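Local coordinates for protein cell death-related nuclease 4 (Caenorhabditis elegans, PDB 5DK5) that digests RNA and DNA from the 3' end as a metal-dependent DEDDh-family exonuclease and takes part in degrading DNA during apoptosis, at residues V41-I46 with T82-R87; V47-D50 with K55-E58; I149-I154 with Q203-M208; T171-M176 with M192-N197; K175-Y180 with A199-R204. All blocks are in the same frame, centred on the assembly; numbering follows the deposited sequence.

Contact 1 (V41-I46 with T82-R87); sequences VIQFAI and TGIPQR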
# COMPACT_ATOMS: atom_id res chain seq x y z
N VAL B 41 11.19 5.21 -2.62
CA VAL B 41 12.38 4.38 -2.77
C VAL B 41 12.45 3.33 -1.66
O VAL B 41 12.29 3.66 -0.49
CB VAL B 41 13.67 5.23 -2.74
CG1 VAL B 41 14.91 4.35 -2.81
CG2 VAL B 41 13.67 6.23 -3.89
N ILE B 42 12.69 2.08 -2.04
CA ILE B 42 12.83 0.99 -1.08
C ILE B 42 14.15 0.25 -1.24
O ILE B 42 14.52 -0.57 -0.39
CB ILE B 42 11.66 -0.01 -1.19
CG1 ILE B 42 11.51 -0.51 -2.63
CG2 ILE B 42 10.37 0.64 -0.72
CD1 ILE B 42 10.44 -1.58 -2.79
N GLN B 43 14.87 0.52 -2.33
CA GLN B 43 16.24 0.04 -2.48
C GLN B 43 17.09 1.04 -3.24
O GLN B 43 16.65 1.64 -4.23
CB GLN B 43 16.27 -1.32 -3.17
CG GLN B 43 17.65 -1.96 -3.16
CD GLN B 43 17.64 -3.42 -3.59
OE1 GLN B 43 16.63 -3.92 -4.08
NE2 GLN B 43 18.76 -4.09 -3.41
N PHE B 44 18.32 1.21 -2.77
CA PHE B 44 19.25 2.22 -3.27
C PHE B 44 20.56 1.52 -3.64
O PHE B 44 21.34 1.16 -2.75
CB PHE B 44 19.47 3.30 -2.20
CG PHE B 44 20.07 4.58 -2.71
CD1 PHE B 44 20.82 4.62 -3.88
CD2 PHE B 44 19.90 5.76 -2.00
CE1 PHE B 44 21.37 5.81 -4.33
CE2 PHE B 44 20.44 6.94 -2.44
CZ PHE B 44 21.18 6.97 -3.61
N ALA B 45 20.80 1.33 -4.94
CA ALA B 45 21.94 0.53 -5.40
C ALA B 45 22.84 1.30 -6.36
O ALA B 45 22.38 1.91 -7.32
CB ALA B 45 21.43 -0.74 -6.07
N ILE B 46 24.14 1.24 -6.09
CA ILE B 46 25.15 1.87 -6.95
C ILE B 46 26.36 0.95 -7.11
O ILE B 46 26.76 0.27 -6.16
CB ILE B 46 25.63 3.23 -6.38
CG1 ILE B 46 24.44 4.19 -6.22
CG2 ILE B 46 26.69 3.85 -7.29
CD1 ILE B 46 24.80 5.50 -5.52
N THR B 82 10.37 -6.40 -7.67
CA THR B 82 11.62 -5.89 -7.12
C THR B 82 12.47 -6.99 -6.48
O THR B 82 13.68 -6.85 -6.35
CB THR B 82 11.36 -4.80 -6.07
OG1 THR B 82 10.67 -5.38 -4.95
CG2 THR B 82 10.53 -3.67 -6.65
N GLY B 83 11.82 -8.08 -6.08
CA GLY B 83 12.49 -9.16 -5.38
C GLY B 83 12.78 -8.82 -3.92
O GLY B 83 13.49 -9.55 -3.24
N ILE B 84 12.21 -7.71 -3.44
CA ILE B 84 12.46 -7.26 -2.08
C ILE B 84 11.43 -7.86 -1.12
O ILE B 84 10.22 -7.69 -1.34
CB ILE B 84 12.42 -5.72 -1.98
CG1 ILE B 84 13.47 -5.11 -2.92
CG2 ILE B 84 12.68 -5.27 -0.55
CD1 ILE B 84 13.40 -3.61 -3.04
N PRO B 85 11.88 -8.57 -0.07
CA PRO B 85 10.93 -9.09 0.91
C PRO B 85 10.52 -8.02 1.93
O PRO B 85 11.28 -7.08 2.17
CB PRO B 85 11.71 -10.22 1.58
CG PRO B 85 13.12 -9.79 1.50
CD PRO B 85 13.26 -9.02 0.21
N GLN B 86 9.34 -8.19 2.52
CA GLN B 86 8.81 -7.22 3.48
C GLN B 86 9.75 -7.03 4.67
O GLN B 86 9.93 -5.92 5.15
CB GLN B 86 7.44 -7.67 3.97
CG GLN B 86 6.75 -6.67 4.88
CD GLN B 86 6.45 -5.36 4.18
OE1 GLN B 86 5.96 -5.35 3.05
NE2 GLN B 86 6.75 -4.26 4.85
N ARG B 87 10.35 -8.13 5.13
CA ARG B 87 11.21 -8.08 6.30
C ARG B 87 12.40 -7.15 6.09
O ARG B 87 12.90 -6.55 7.04
CB ARG B 87 11.70 -9.49 6.65
CG ARG B 87 12.51 -10.17 5.55
CD ARG B 87 12.84 -11.61 5.91
NE ARG B 87 13.63 -12.27 4.87
CZ ARG B 87 14.96 -12.21 4.78
NH1 ARG B 87 15.67 -11.52 5.66
NH2 ARG B 87 15.58 -12.85 3.80

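Contact 2 (V47-D50 with K55-E58); sequences VAYD and KIRE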
# COMPACT_ATOMS: atom_id res chain seq x y z
N VAL B 47 26.91 0.92 -8.31
CA VAL B 47 28.19 0.26 -8.57
C VAL B 47 29.07 1.20 -9.39
O VAL B 47 28.60 1.88 -10.30
CB VAL B 47 28.01 -1.08 -9.31
CG1 VAL B 47 27.40 -0.88 -10.69
CG2 VAL B 47 29.35 -1.81 -9.42
N ALA B 48 30.35 1.24 -9.05
CA ALA B 48 31.28 2.17 -9.68
C ALA B 48 31.96 1.54 -10.89
O ALA B 48 32.26 0.35 -10.90
CB ALA B 48 32.32 2.63 -8.67
N TYR B 49 32.19 2.35 -11.92
CA TYR B 49 32.93 1.93 -13.10
C TYR B 49 34.14 2.82 -13.32
O TYR B 49 34.02 4.04 -13.42
CB TYR B 49 32.04 1.94 -14.34
CG TYR B 49 32.78 1.64 -15.62
CD1 TYR B 49 33.21 0.36 -15.92
CD2 TYR B 49 33.03 2.65 -16.54
CE1 TYR B 49 33.89 0.09 -17.09
CE2 TYR B 49 33.71 2.38 -17.72
CZ TYR B 49 34.13 1.10 -17.99
OH TYR B 49 34.80 0.83 -19.15
N ASP B 50 35.32 2.20 -13.39
CA ASP B 50 36.57 2.92 -13.61
C ASP B 50 36.78 3.11 -15.11
O ASP B 50 37.05 2.15 -15.83
CB ASP B 50 37.73 2.14 -12.98
CG ASP B 50 39.04 2.92 -13.01
OD1 ASP B 50 39.41 3.44 -14.08
OD2 ASP B 50 39.71 2.99 -11.96
N LYS B 55 37.30 -0.90 -15.77
CA LYS B 55 37.08 -1.92 -14.74
C LYS B 55 35.81 -1.67 -13.94
O LYS B 55 35.66 -0.63 -13.30
CB LYS B 55 38.29 -1.97 -13.80
CG LYS B 55 38.18 -3.01 -12.69
CD LYS B 55 38.04 -4.42 -13.24
CE LYS B 55 37.91 -5.44 -12.13
NZ LYS B 55 37.67 -6.80 -12.67
N ILE B 56 34.90 -2.63 -13.99
CA ILE B 56 33.71 -2.61 -13.14
C ILE B 56 34.11 -2.98 -11.72
O ILE B 56 34.51 -4.11 -11.45
CB ILE B 56 32.62 -3.58 -13.65
CG1 ILE B 56 32.20 -3.21 -15.07
CG2 ILE B 56 31.41 -3.57 -12.71
CD1 ILE B 56 31.22 -4.17 -15.71
N ARG B 57 34.01 -2.01 -10.82
CA ARG B 57 34.43 -2.20 -9.43
C ARG B 57 33.25 -2.63 -8.56
O ARG B 57 32.61 -1.80 -7.92
CB ARG B 57 35.05 -0.91 -8.89
CG ARG B 57 36.28 -0.45 -9.65
CD ARG B 57 37.43 -1.43 -9.53
NE ARG B 57 37.78 -1.68 -8.13
CZ ARG B 57 38.59 -0.92 -7.41
NH1 ARG B 57 39.17 0.15 -7.93
NH2 ARG B 57 38.84 -1.24 -6.14
N GLU B 58 32.99 -3.93 -8.53
CA GLU B 58 31.91 -4.48 -7.73
C GLU B 58 32.21 -4.33 -6.24
O GLU B 58 31.31 -4.33 -5.41
CB GLU B 58 31.66 -5.94 -8.08
CG GLU B 58 31.27 -6.17 -9.53
CD GLU B 58 30.78 -7.58 -9.81
OE1 GLU B 58 30.69 -7.95 -11.00
OE2 GLU B 58 30.47 -8.32 -8.85
O HOH W 1 40.30 0.20 -10.99

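Contact 3 (I149-I154 with Q203-M208); sequences INLYKI and QRMINM. With IPA (isopropyl alcohol), chain L.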
# COMPACT_ATOMS: atom_id res chain seq x y z
N ILE B 149 23.74 10.40 -17.21
CA ILE B 149 23.89 9.68 -18.47
C ILE B 149 22.76 8.68 -18.66
O ILE B 149 22.68 7.67 -17.96
CB ILE B 149 25.24 8.94 -18.53
CG1 ILE B 149 26.39 9.94 -18.29
CG2 ILE B 149 25.39 8.22 -19.87
CD1 ILE B 149 27.78 9.35 -18.40
N ASN B 150 21.88 8.98 -19.61
CA ASN B 150 20.84 8.04 -20.02
C ASN B 150 21.45 7.05 -21.00
O ASN B 150 21.64 7.36 -22.18
CB ASN B 150 19.66 8.78 -20.64
CG ASN B 150 18.46 7.87 -20.88
OD1 ASN B 150 18.61 6.68 -21.13
ND2 ASN B 150 17.27 8.45 -20.82
N LEU B 151 21.76 5.85 -20.52
CA LEU B 151 22.51 4.89 -21.31
C LEU B 151 21.69 4.37 -22.49
O LEU B 151 22.25 4.03 -23.54
CB LEU B 151 22.96 3.71 -20.44
CG LEU B 151 24.03 2.81 -21.06
CD1 LEU B 151 25.34 3.55 -21.22
CD2 LEU B 151 24.23 1.56 -20.22
N TYR B 152 20.38 4.31 -22.33
CA TYR B 152 19.50 3.81 -23.38
C TYR B 152 19.44 4.79 -24.54
O TYR B 152 19.26 4.41 -25.69
CB TYR B 152 18.09 3.55 -22.85
CG TYR B 152 17.18 2.90 -23.86
CD1 TYR B 152 17.25 1.54 -24.12
CD2 TYR B 152 16.25 3.66 -24.57
CE1 TYR B 152 16.43 0.95 -25.05
CE2 TYR B 152 15.41 3.07 -25.50
CZ TYR B 152 15.51 1.71 -25.74
OH TYR B 152 14.68 1.12 -26.66
N LYS B 153 19.59 6.07 -24.21
CA LYS B 153 19.60 7.11 -25.23
C LYS B 153 20.85 7.00 -26.10
O LYS B 153 20.80 7.21 -27.31
CB LYS B 153 19.53 8.49 -24.58
CG LYS B 153 19.50 9.64 -25.56
CD LYS B 153 19.44 10.96 -24.82
CE LYS B 153 19.49 12.14 -25.78
NZ LYS B 153 19.52 13.42 -25.04
N ILE B 154 21.97 6.66 -25.47
CA ILE B 154 23.21 6.43 -26.20
C ILE B 154 23.09 5.16 -27.03
O ILE B 154 23.56 5.09 -28.17
CB ILE B 154 24.42 6.32 -25.25
CG1 ILE B 154 24.50 7.56 -24.36
CG2 ILE B 154 25.71 6.12 -26.04
CD1 ILE B 154 25.59 7.50 -23.32
N GLN B 203 30.14 -1.04 -20.24
CA GLN B 203 31.50 -1.46 -20.57
C GLN B 203 31.60 -1.93 -22.01
O GLN B 203 32.45 -1.47 -22.78
CB GLN B 203 31.96 -2.57 -19.62
CG GLN B 203 33.40 -3.00 -19.80
CD GLN B 203 33.83 -4.04 -18.79
OE1 GLN B 203 33.12 -5.03 -18.56
NE2 GLN B 203 34.98 -3.83 -18.16
N ARG B 204 30.72 -2.86 -22.38
CA ARG B 204 30.71 -3.42 -23.73
C ARG B 204 30.49 -2.34 -24.77
O ARG B 204 31.04 -2.40 -25.87
CB ARG B 204 29.62 -4.50 -23.85
CG ARG B 204 29.42 -5.04 -25.26
CD ARG B 204 30.67 -5.71 -25.81
NE ARG B 204 30.98 -6.96 -25.11
CZ ARG B 204 30.46 -8.14 -25.42
NH1 ARG B 204 29.61 -8.27 -26.43
NH2 ARG B 204 30.81 -9.21 -24.72
N MET B 205 29.67 -1.34 -24.43
CA MET B 205 29.35 -0.28 -25.37
C MET B 205 30.58 0.53 -25.76
O MET B 205 30.80 0.77 -26.95
CB MET B 205 28.28 0.64 -24.78
CG MET B 205 26.86 0.11 -24.96
SD MET B 205 25.59 1.14 -24.20
CE MET B 205 25.76 2.65 -25.14
N ILE B 206 31.38 0.95 -24.79
CA ILE B 206 32.56 1.76 -25.10
C ILE B 206 33.61 0.90 -25.79
O ILE B 206 34.40 1.40 -26.59
CB ILE B 206 33.16 2.45 -23.84
CG1 ILE B 206 33.99 1.47 -22.99
CG2 ILE B 206 32.07 3.10 -23.01
CD1 ILE B 206 34.84 2.16 -21.95
N ASN B 207 33.61 -0.39 -25.47
CA ASN B 207 34.53 -1.32 -26.11
C ASN B 207 34.13 -1.56 -27.56
O ASN B 207 34.96 -1.94 -28.39
CB ASN B 207 34.58 -2.64 -25.34
CG ASN B 207 35.14 -2.48 -23.94
OD1 ASN B 207 35.71 -1.45 -23.60
ND2 ASN B 207 34.99 -3.52 -23.12
N MET B 208 32.85 -1.35 -27.86
CA MET B 208 32.36 -1.37 -29.23
C MET B 208 32.52 0.00 -29.88
O MET B 208 32.20 0.18 -31.06
CB MET B 208 30.90 -1.81 -29.28
CG MET B 208 30.67 -3.29 -28.97
SD MET B 208 31.32 -4.40 -30.24
CE MET B 208 30.60 -5.96 -29.72
C1 IPA L . 14.53 6.43 -23.14
C2 IPA L . 14.18 6.16 -21.69
C3 IPA L . 12.80 5.54 -21.61
O2 IPA L . 14.17 7.39 -20.99

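Contact 4 (T171-M176 with M192-N197); sequences TNIGKM and MDDCLN. With MES (2-(N-morpholino)-ethanesulfonic acid), chain J.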
# COMPACT_ATOMS: atom_id res chain seq x y z
N THR B 171 12.25 -4.69 -22.26
CA THR B 171 12.81 -3.65 -21.39
C THR B 171 14.07 -3.03 -21.98
O THR B 171 14.67 -3.57 -22.91
CB THR B 171 13.15 -4.21 -19.99
OG1 THR B 171 14.08 -5.29 -20.12
CG2 THR B 171 11.89 -4.70 -19.29
N ASN B 172 14.48 -1.90 -21.41
CA ASN B 172 15.69 -1.22 -21.86
C ASN B 172 16.93 -2.08 -21.65
O ASN B 172 17.72 -2.27 -22.57
CB ASN B 172 15.85 0.11 -21.12
CG ASN B 172 14.93 1.19 -21.65
OD1 ASN B 172 13.97 0.90 -22.37
ND2 ASN B 172 15.21 2.44 -21.30
N ILE B 173 17.09 -2.61 -20.44
CA ILE B 173 18.22 -3.49 -20.14
C ILE B 173 18.13 -4.76 -20.97
O ILE B 173 19.14 -5.26 -21.46
CB ILE B 173 18.26 -3.86 -18.64
CG1 ILE B 173 18.58 -2.61 -17.80
CG2 ILE B 173 19.31 -4.95 -18.37
CD1 ILE B 173 18.41 -2.81 -16.31
N GLY B 174 16.92 -5.29 -21.12
CA GLY B 174 16.69 -6.49 -21.89
C GLY B 174 17.05 -6.32 -23.35
O GLY B 174 17.64 -7.22 -23.96
N LYS B 175 16.70 -5.18 -23.92
CA LYS B 175 17.01 -4.88 -25.31
C LYS B 175 18.51 -4.73 -25.52
O LYS B 175 19.07 -5.28 -26.48
CB LYS B 175 16.30 -3.60 -25.76
CG LYS B 175 14.82 -3.79 -26.07
CD LYS B 175 14.15 -2.46 -26.39
CE LYS B 175 12.68 -2.64 -26.69
NZ LYS B 175 12.01 -1.35 -27.01
N MET B 176 19.15 -3.99 -24.63
CA MET B 176 20.59 -3.74 -24.73
C MET B 176 21.39 -5.03 -24.59
O MET B 176 22.37 -5.24 -25.29
CB MET B 176 21.02 -2.72 -23.68
CG MET B 176 20.52 -1.32 -23.97
SD MET B 176 21.13 -0.06 -22.84
CE MET B 176 20.29 -0.52 -21.32
N MET B 192 20.60 -4.36 -7.45
CA MET B 192 22.03 -4.51 -7.72
C MET B 192 22.25 -5.29 -9.02
O MET B 192 23.24 -5.07 -9.71
CB MET B 192 22.72 -5.21 -6.55
CG MET B 192 24.23 -5.36 -6.71
SD MET B 192 25.09 -3.81 -7.08
CE MET B 192 24.77 -2.87 -5.59
N ASP B 193 21.33 -6.18 -9.35
CA ASP B 193 21.41 -6.92 -10.61
C ASP B 193 21.26 -5.97 -11.79
O ASP B 193 21.97 -6.11 -12.79
CB ASP B 193 20.33 -8.01 -10.67
CG ASP B 193 20.67 -9.21 -9.81
OD1 ASP B 193 21.57 -9.10 -8.94
OD2 ASP B 193 20.03 -10.27 -9.99
N ASP B 194 20.35 -5.01 -11.67
CA ASP B 194 20.18 -3.99 -12.70
C ASP B 194 21.47 -3.20 -12.86
O ASP B 194 21.91 -2.94 -13.97
CB ASP B 194 19.02 -3.06 -12.36
CG ASP B 194 17.67 -3.76 -12.42
OD1 ASP B 194 17.65 -5.00 -12.48
OD2 ASP B 194 16.64 -3.06 -12.40
N CYS B 195 22.06 -2.82 -11.73
CA CYS B 195 23.32 -2.08 -11.73
C CYS B 195 24.41 -2.84 -12.47
O CYS B 195 25.12 -2.28 -13.29
CB CYS B 195 23.77 -1.79 -10.30
SG CYS B 195 22.84 -0.49 -9.47
N LEU B 196 24.52 -4.13 -12.18
CA LEU B 196 25.54 -4.97 -12.80
C LEU B 196 25.30 -5.12 -14.30
O LEU B 196 26.24 -5.08 -15.09
CB LEU B 196 25.58 -6.35 -12.13
CG LEU B 196 26.05 -6.37 -10.67
CD1 LEU B 196 25.86 -7.76 -10.07
CD2 LEU B 196 27.51 -5.94 -10.55
N ASN B 197 24.04 -5.29 -14.69
CA ASN B 197 23.69 -5.41 -16.10
C ASN B 197 24.00 -4.12 -16.86
O ASN B 197 24.58 -4.16 -17.94
CB ASN B 197 22.22 -5.77 -16.26
CG ASN B 197 21.96 -7.26 -16.11
OD1 ASN B 197 22.37 -8.05 -16.96
ND2 ASN B 197 21.28 -7.64 -15.04
O1 MES J . 15.03 -6.50 -9.63
C2 MES J . 14.81 -5.10 -9.65
C3 MES J . 14.00 -4.66 -10.86
N4 MES J . 14.57 -5.11 -12.07
C5 MES J . 14.77 -6.54 -12.06
C6 MES J . 15.56 -6.99 -10.86
C7 MES J . 13.70 -4.72 -13.16
C8 MES J . 14.34 -5.10 -14.53
S MES J . 13.71 -4.01 -15.85
O1S MES J . 12.17 -4.10 -15.95
O2S MES J . 13.90 -2.54 -15.50
O3S MES J . 14.37 -4.35 -17.16

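Contact 5 (K175-Y180 with A199-R204); sequences KMNEYY and ATILQR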
# COMPACT_ATOMS: atom_id res chain seq x y z
N LYS B 175 16.70 -5.18 -23.92
CA LYS B 175 17.01 -4.88 -25.31
C LYS B 175 18.51 -4.73 -25.52
O LYS B 175 19.07 -5.28 -26.48
CB LYS B 175 16.30 -3.60 -25.76
CG LYS B 175 14.82 -3.79 -26.07
CD LYS B 175 14.15 -2.46 -26.39
CE LYS B 175 12.68 -2.64 -26.69
NZ LYS B 175 12.01 -1.35 -27.01
N MET B 176 19.15 -3.99 -24.63
CA MET B 176 20.59 -3.74 -24.73
C MET B 176 21.39 -5.03 -24.59
O MET B 176 22.37 -5.24 -25.29
CB MET B 176 21.02 -2.72 -23.68
CG MET B 176 20.52 -1.32 -23.97
SD MET B 176 21.13 -0.06 -22.84
CE MET B 176 20.29 -0.52 -21.32
N ASN B 177 20.97 -5.91 -23.68
CA ASN B 177 21.63 -7.19 -23.50
C ASN B 177 21.45 -8.09 -24.72
O ASN B 177 22.34 -8.86 -25.07
CB ASN B 177 21.11 -7.91 -22.25
CG ASN B 177 21.88 -7.53 -20.99
OD1 ASN B 177 23.01 -7.06 -21.05
ND2 ASN B 177 21.25 -7.74 -19.84
N GLU B 178 20.29 -7.99 -25.36
CA GLU B 178 20.00 -8.81 -26.54
C GLU B 178 20.77 -8.31 -27.75
O GLU B 178 21.18 -9.09 -28.61
CB GLU B 178 18.50 -8.81 -26.83
CG GLU B 178 18.09 -9.75 -27.96
CD GLU B 178 16.59 -9.77 -28.18
OE1 GLU B 178 15.88 -8.99 -27.53
OE2 GLU B 178 16.12 -10.58 -29.01
N TYR B 179 20.97 -6.99 -27.82
CA TYR B 179 21.66 -6.38 -28.95
C TYR B 179 23.13 -6.79 -28.99
O TYR B 179 23.65 -7.17 -30.04
CB TYR B 179 21.54 -4.86 -28.89
CG TYR B 179 22.14 -4.15 -30.08
CD1 TYR B 179 21.37 -3.88 -31.21
CD2 TYR B 179 23.47 -3.74 -30.08
CE1 TYR B 179 21.91 -3.23 -32.30
CE2 TYR B 179 24.02 -3.09 -31.17
CZ TYR B 179 23.23 -2.84 -32.28
OH TYR B 179 23.77 -2.19 -33.36
N TYR B 180 23.79 -6.70 -27.84
CA TYR B 180 25.21 -7.04 -27.74
C TYR B 180 25.40 -8.51 -27.36
O TYR B 180 26.53 -8.95 -27.11
CB TYR B 180 25.90 -6.14 -26.71
CG TYR B 180 25.89 -4.67 -27.09
CD1 TYR B 180 26.89 -4.14 -27.89
CD2 TYR B 180 24.88 -3.82 -26.65
CE1 TYR B 180 26.88 -2.80 -28.24
CE2 TYR B 180 24.87 -2.49 -26.99
CZ TYR B 180 25.87 -1.98 -27.79
OH TYR B 180 25.86 -0.65 -28.14
N ALA B 199 26.10 -1.82 -15.97
CA ALA B 199 27.54 -1.64 -15.94
C ALA B 199 28.22 -2.45 -17.04
O ALA B 199 29.11 -1.96 -17.73
CB ALA B 199 28.10 -2.02 -14.58
N THR B 200 27.80 -3.71 -17.19
CA THR B 200 28.37 -4.58 -18.21
C THR B 200 28.02 -4.08 -19.60
O THR B 200 28.85 -4.11 -20.51
CB THR B 200 27.87 -6.03 -18.04
OG1 THR B 200 28.15 -6.48 -16.71
CG2 THR B 200 28.56 -6.96 -19.03
N ILE B 201 26.79 -3.61 -19.76
CA ILE B 201 26.36 -3.00 -21.02
C ILE B 201 27.20 -1.77 -21.30
O ILE B 201 27.72 -1.60 -22.40
CB ILE B 201 24.86 -2.62 -20.98
CG1 ILE B 201 23.99 -3.87 -20.96
CG2 ILE B 201 24.48 -1.76 -22.19
CD1 ILE B 201 22.57 -3.62 -20.49
N LEU B 202 27.34 -0.91 -20.29
CA LEU B 202 28.13 0.30 -20.40
C LEU B 202 29.55 -0.01 -20.85
O LEU B 202 30.10 0.65 -21.73
CB LEU B 202 28.16 1.04 -19.06
CG LEU B 202 29.11 2.24 -18.94
CD1 LEU B 202 28.72 3.34 -19.91
CD2 LEU B 202 29.12 2.76 -17.51
N GLN B 203 30.14 -1.04 -20.24
CA GLN B 203 31.50 -1.46 -20.57
C GLN B 203 31.60 -1.93 -22.01
O GLN B 203 32.45 -1.47 -22.78
CB GLN B 203 31.96 -2.57 -19.62
CG GLN B 203 33.40 -3.00 -19.80
CD GLN B 203 33.83 -4.04 -18.79
OE1 GLN B 203 33.12 -5.03 -18.56
NE2 GLN B 203 34.98 -3.83 -18.16
N ARG B 204 30.72 -2.86 -22.38
CA ARG B 204 30.71 -3.42 -23.73
C ARG B 204 30.49 -2.34 -24.77
O ARG B 204 31.04 -2.40 -25.87
CB ARG B 204 29.62 -4.50 -23.85
CG ARG B 204 29.42 -5.04 -25.26
CD ARG B 204 30.67 -5.71 -25.81
NE ARG B 204 30.98 -6.96 -25.11
CZ ARG B 204 30.46 -8.14 -25.42
NH1 ARG B 204 29.61 -8.27 -26.43
NH2 ARG B 204 30.81 -9.21 -24.72

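Contact 1 (V41-I46 with T82-R87)
Ile42 holds CG1 between its backbone N and carbonyl carbon (chi1 54°), while Ile84 keeps CG1 beside its own N (chi1 -58°); both chains then run out extended, and their CD1 methyls meet 3.6 Å apart. The same Ile84 CD1 lies against Gln43, 3.4 Å from the amide oxygen OE1 and also near CB. Ile42 and Gln43 form a classic beta bulge opposite Glu27, a magnesium ligand on strand 20-28, which is consistent with both facing Ile84. On the other segment, Thr82 ends helix 76-82 with an ST turn: Ile84 N donates to Thr82 OG1 at 3.2 Å, and OG1 is also bonded to Cys78 O. That turn probably helps set the direction in which Ile84 leaves the helix. While OE1 of Gln43 lies against the isoleucine, NE2 is hydrogen-bonded to Asn63 OD1. The loop after helix 76-82 thus meets the bulged strand beside the metal site in a buried contact of methyl on methyl and methyl on amide oxygen, with no hydrogen bond across it.

Contact 2 (V47-D50 with K55-E58)
Three backbone hydrogen bonds join Val47-Asp50 to Lys55-Glu58, the end of a beta hairpin. Asp50 and Lys55 form an antiparallel hydrogen-bonded pair, with Asp50 N giving to Lys55 O at 2.9 Å and Lys55 N returning to Asp50 O at 3.1 Å, the latter in the carbonyl plane on a lone pair. Arg57 N donates to Ala48 O at 2.9 Å. Tyr49 and Ile56 are a non-hydrogen-bonded pair between them.

The apolar contacts lie on the face of Tyr49 and Ile56. With its CG anti to the backbone N (chi1 174°), Tyr49 sets its ring beside the partner strand, with Ile56 CG1 at the edge, 3.8 Å from CD1. Val47 CG2 lies 4.3 Å from Ile56 CG2 and also touches a backbone carbonyl, Arg57 O, at 3.6 Å.

Polar side chains take the other face. One water bridges Asp50 OD2, at 3.0 Å, and, weakly, Arg57 NH1. Each group also has another partner: Asp50 OD1 accepts from Asn53 N, and Arg57 NH2 forms a salt bridge with Asp59. Asp50 OD2 and Arg57 NH1 stand 5.0 Å apart with the water between them, so their attraction is probably modest beside three direct backbone bonds.

Contact 3 (I149-I154 with Q203-M208)
Met205 reaches across from helix 191-207 and lays its thioether against two residues of helix 151-161. It slides past Leu151 in the opposite direction, SD coming 3.8 Å from Leu151 CD1, and meets Ile154 at a slant, with CE 3.6 Å from Ile154 CG2. A bend at the last torsion (chi3 63°) turns the methyl toward Ile154 while the sulfur stays beside Leu151. Leu151 also packs on Ile198, Ile201 and Leu202 of helix 191-207.

On the far side of the 149-154 segment, Asn150 is the N-cap of helix 151-161. Its OD1 accepts from Lys153 N at 3.3 Å, the donor standing above the carbonyl plane, and more weakly from Tyr152 N. ND2 points the other way, bonded to Glu216 and, at 3.3 Å, to O2 of an isopropyl alcohol probably left from crystallisation.

No hydrogen bond crosses between the segments, the capping bonds lying within 149-154; the buried apolar packing rests on the fit of the thioether sulfur and methyl against Leu151 and Ile154.

Contact 4 (T171-M176 with M192-N197)
Ile173 sends its two branches to two residues of helix 191-207, crossing each at about a right angle. Its CG1 arm lies beside the backbone N and runs on extended (chi2 170°), taking CD1 to 4.0 Å from Asp194 CB; CG2, anti to N, sits 3.7 Å from Asn197 CB. Asp194, a magnesium ligand, keeps CG beside its backbone N (chi1 -68°), presenting its carboxylate to the bound MES, whose N4 donates to OD2 at 2.9 Å and weakly to OD1. At the inhibitor's other end, Thr171 gives a weak bond from OG1 to sulfonate O3S, while that OG1 accepts from Gly174 N at 3.0 Å as an N-cap. In place of Asp194, an alanine would probably cost the metal a ligand and leave the morpholine nitrogen without its mate. Asn197 ND2 bonds to Ile185 O, and OD1 takes Asn177 ND2. Helix 172-179 packs against helix 191-207 beside the active site, with Asp25 and Glu27 of strand 20-28 close to Asp194 and Cys195 packed against strand 41-50.

Contact 5 (K175-Y180 with A199-R204)
Two helices of the exonuclease domain pack here, the C-terminal part of helix 172-179 against helix 191-207, and Ile201 is the main side chain from the latter. It crosses Met176 at about a right angle: CD1 lies 3.7 Å from Met176 CB, and CG2 is 3.8 Å from the sulfur SD. The Met176 chain turns back at its last torsion (chi3 -69°), which also brings CE toward Ile201 CD1. From the next residue, Asn177 brings its amide oxygen OD1 across the isoleucine, 3.3 Å from CG1, while its ND2 is hydrogen-bonded to Asn197 OD1. A glycine at Ile201 would probably open a gap between the two helices, leaving Met176 CB and SD and the Asn177 oxygen without their packing partner.

Just past the helix end, Tyr180 slides past Arg204 in the opposite direction. Arg204 CG comes 3.8 Å from Tyr180 CD1, and the guanidinium, swung round by bends at chi2 and chi3, stands nearly perpendicular to the ring at 82°, with NH1 3.2 Å from Tyr180 O. The preceding Tyr179 puts CD2 over the centre of one face of the Tyr180 ring.

Around these helices, helix 151-161 packs on Met176 through Phe155 and on Leu202 through Leu151, Ile56 of strand 55-65 touches Ala199, Thr200 and Gln203, and strand 20-28 meets Ala199 and Leu202 through Ile23.

Contacts 1 and 2 share strand 41-50 and adjoin in sequence, contact 2 nested in the loop closed by contact 1, though their centres are about 21 Å apart. Both close before contacts 3, 4 and 5 open, which all use helix 191-207. Along the chain contact 4 is nested in the loop closed by contact 3; contact 5 starts where contact 4 does and ends where contact 3 does, its centre about 7 Å from that of contact 3 and about 8 Å from that of contact 4. Helix 191-207 joins the groups: Cys195 touches Ala45 and Val47, Gln203 meets Ile56. Helices 151-161 and 172-179 pack on this helix, which carries Asp194 to the metal ligands Asp25 and Glu27 of the sheet.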